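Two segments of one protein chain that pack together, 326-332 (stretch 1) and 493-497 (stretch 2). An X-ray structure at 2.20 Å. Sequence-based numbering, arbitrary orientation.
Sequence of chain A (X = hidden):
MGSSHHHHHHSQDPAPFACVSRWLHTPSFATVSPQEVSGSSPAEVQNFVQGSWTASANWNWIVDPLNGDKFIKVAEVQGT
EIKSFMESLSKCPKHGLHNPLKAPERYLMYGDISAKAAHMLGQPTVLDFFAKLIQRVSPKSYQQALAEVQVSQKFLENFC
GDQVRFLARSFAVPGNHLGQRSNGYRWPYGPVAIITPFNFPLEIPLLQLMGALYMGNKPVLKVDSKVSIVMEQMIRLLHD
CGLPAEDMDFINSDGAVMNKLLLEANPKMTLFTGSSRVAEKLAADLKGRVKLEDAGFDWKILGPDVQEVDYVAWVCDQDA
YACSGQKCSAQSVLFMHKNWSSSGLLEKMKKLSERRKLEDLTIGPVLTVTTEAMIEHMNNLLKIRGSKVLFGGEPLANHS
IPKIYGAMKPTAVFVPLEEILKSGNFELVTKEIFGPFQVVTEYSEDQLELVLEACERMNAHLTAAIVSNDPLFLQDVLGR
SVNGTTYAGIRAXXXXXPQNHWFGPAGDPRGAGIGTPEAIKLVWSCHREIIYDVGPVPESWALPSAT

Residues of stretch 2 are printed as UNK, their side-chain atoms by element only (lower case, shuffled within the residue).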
# COMPACT_ATOMS: atom_id res chain seq x y z
N GLN A 326 -10.05 -16.13 -31.62
CA GLN A 326 -8.89 -15.25 -31.80
C GLN A 326 -8.74 -14.30 -30.61
O GLN A 326 -8.78 -13.08 -30.73
CB GLN A 326 -9.01 -14.50 -33.12
CG GLN A 326 -8.99 -15.42 -34.33
CD GLN A 326 -9.30 -14.69 -35.62
OE1 GLN A 326 -8.41 -14.45 -36.44
NE2 GLN A 326 -10.56 -14.32 -35.80
N LYS A 327 -8.57 -14.91 -29.44
CA LYS A 327 -8.22 -14.21 -28.21
C LYS A 327 -7.02 -14.91 -27.59
O LYS A 327 -6.96 -16.14 -27.55
CB LYS A 327 -9.38 -14.20 -27.22
CG LYS A 327 -10.65 -13.56 -27.75
CD LYS A 327 -11.75 -13.56 -26.70
CE LYS A 327 -12.80 -12.51 -27.00
NZ LYS A 327 -13.95 -12.58 -26.06
N CYS A 328 -6.05 -14.13 -27.09
CA CYS A 328 -4.95 -14.76 -26.36
C CYS A 328 -5.45 -15.48 -25.11
O CYS A 328 -4.68 -16.25 -24.52
CB CYS A 328 -3.89 -13.73 -25.96
SG CYS A 328 -4.29 -12.03 -26.39
N SER A 329 -6.70 -15.25 -24.71
CA SER A 329 -7.30 -15.85 -23.53
C SER A 329 -8.27 -16.97 -23.86
O SER A 329 -8.91 -17.51 -22.94
CB SER A 329 -8.02 -14.77 -22.70
OG SER A 329 -9.02 -14.12 -23.46
N ALA A 330 -8.39 -17.36 -25.12
CA ALA A 330 -9.44 -18.28 -25.53
C ALA A 330 -9.20 -19.68 -24.97
O ALA A 330 -8.06 -20.13 -24.80
CB ALA A 330 -9.54 -18.34 -27.06
N GLN A 331 -10.30 -20.37 -24.69
CA GLN A 331 -10.27 -21.74 -24.18
C GLN A 331 -9.73 -22.68 -25.25
O GLN A 331 -10.37 -22.88 -26.29
CB GLN A 331 -11.67 -22.15 -23.74
CG GLN A 331 -11.85 -23.62 -23.40
CD GLN A 331 -13.20 -23.90 -22.77
OE1 GLN A 331 -13.65 -23.17 -21.89
NE2 GLN A 331 -13.86 -24.96 -23.23
N SER A 332 -8.54 -23.24 -25.02
CA SER A 332 -7.92 -24.15 -25.97
C SER A 332 -7.97 -25.61 -25.55
O SER A 332 -7.83 -26.49 -26.40
CB SER A 332 -6.45 -23.75 -26.21
OG SER A 332 -6.35 -22.53 -26.91
N UNK A 493 -14.37 -18.39 -16.15
CA UNK A 493 -14.19 -18.27 -17.59
C UNK A 493 -12.70 -18.15 -17.88
O UNK A 493 -11.88 -17.99 -16.97
c UNK A 493 -14.74 -12.60 -16.57
c UNK A 493 -14.49 -15.73 -17.54
c UNK A 493 -15.50 -14.62 -17.78
n UNK A 493 -14.14 -11.41 -16.60
n UNK A 493 -15.21 -13.08 -15.43
n UNK A 493 -14.87 -13.30 -17.69
c UNK A 493 -14.95 -17.06 -18.14
N UNK A 494 -12.34 -18.22 -19.16
CA UNK A 494 -10.96 -17.94 -19.55
C UNK A 494 -10.79 -16.59 -20.23
O UNK A 494 -9.68 -16.06 -20.23
c UNK A 494 -10.64 -20.41 -19.88
c UNK A 494 -10.42 -19.04 -20.49
o UNK A 494 -11.09 -18.97 -21.75
N UNK A 495 -11.86 -16.03 -20.79
CA UNK A 495 -11.77 -14.81 -21.59
C UNK A 495 -12.48 -13.65 -20.90
O UNK A 495 -13.21 -13.82 -19.92
c UNK A 495 -11.78 -16.25 -23.62
o UNK A 495 -13.80 -15.22 -22.85
c UNK A 495 -12.38 -15.03 -22.97
N UNK A 496 -12.23 -12.45 -21.42
CA UNK A 496 -12.98 -11.28 -21.01
C UNK A 496 -12.47 -10.59 -19.77
O UNK A 496 -13.27 -10.16 -18.93
N UNK A 497 -11.15 -10.49 -19.62
CA UNK A 497 -10.59 -9.78 -18.48
C UNK A 497 -10.82 -8.28 -18.65
O UNK A 497 -10.32 -7.69 -19.62
c UNK A 497 -9.10 -10.07 -18.34
O HOH W 1 -14.80 -15.13 -25.20

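Position 493 carries seven side-chain atoms: three carbons in an unbranched chain, a nitrogen, and then a carbon bearing two further nitrogens. That flat, three-nitrogen end is a guanidinium group, and nothing of it comes within contact distance of stretch 1. The residue is arginine, R493. Its work is done inside its own stretch, where NH2 donates to the backbone O of 496 at 2.8 Å with a nearly straight geometry, while NE makes a weak, bent hydrogen bond of 2.8 Å to the backbone O of 495. A long side chain ending in several donors suits this place, because it can reach past the next residue and tie down two carbonyls of the loop, which has no regular helix or strand.

Position 494 has three side-chain atoms, with CB carrying one oxygen and one carbon. The CA-to-CB bond points toward stretch 1, and the oxygen lies 2.9 Å from the backbone O of S329. Branching at CB into a hydroxyl and a methyl identifies threonine, T494. With chi1 at 69° (p), OG1 donates a hydrogen bond to S329 O, the single direct hydrogen bond between the stretches. The donor matters, since the backbone O of T494 also lies 3.2 Å from S329 O, and two acceptors cannot bond to each other. Q331 N is 3.4 Å from T494 OG1, but the angle is too poor for a hydrogen bond.

Position 495 again shows CB bearing one oxygen and one carbon, and again CA-to-CB points toward stretch 1. The carbon lies 3.2 Å from S329 O and 3.6 Å from A330 CA; the oxygen is 2.6 Å from a water. This too is threonine, T495, in the p rotamer. Its two branches have different surroundings: CG2 packs against S329, reaching 3.5 Å from its OG, whereas OG1 accepts a hydrogen bond from the water. That water in turn accepts from K327 NZ at 2.8 Å, so it links the lysine to the threonine, while K327 CD approaches T495 CB at 4.1 Å.

Position 496 has no side-chain atoms at all, so it is glycine, G496. Its phi of 84° is favourable for glycine and costly for most other residues. Contact with stretch 1 is slight, its N lying 4.2 Å from S329 OG.

Position 497 has one side-chain carbon and is therefore alanine, A497. Its methyl points sideways, and its CB, the side chain's one atom, comes no nearer to stretch 1 than 6.5 Å, from S329 OG. A497 makes no contact with stretch 1, so this contact does not explain the choice of alanine.

The contact centres on S329, within a type I turn from K327 to A330 that is closed by A330 N donating to K327 O at 3.1 Å. S329 O faces the paired threonines: T494 satisfies it with a hydroxyl, and T495 lays a methyl beside it. One direct hydrogen bond, one water bridge and close van der Waals packing thus join segments far apart in sequence, burying a modest 245 Å² in all.

Stretch 2 493-497: RTTGA
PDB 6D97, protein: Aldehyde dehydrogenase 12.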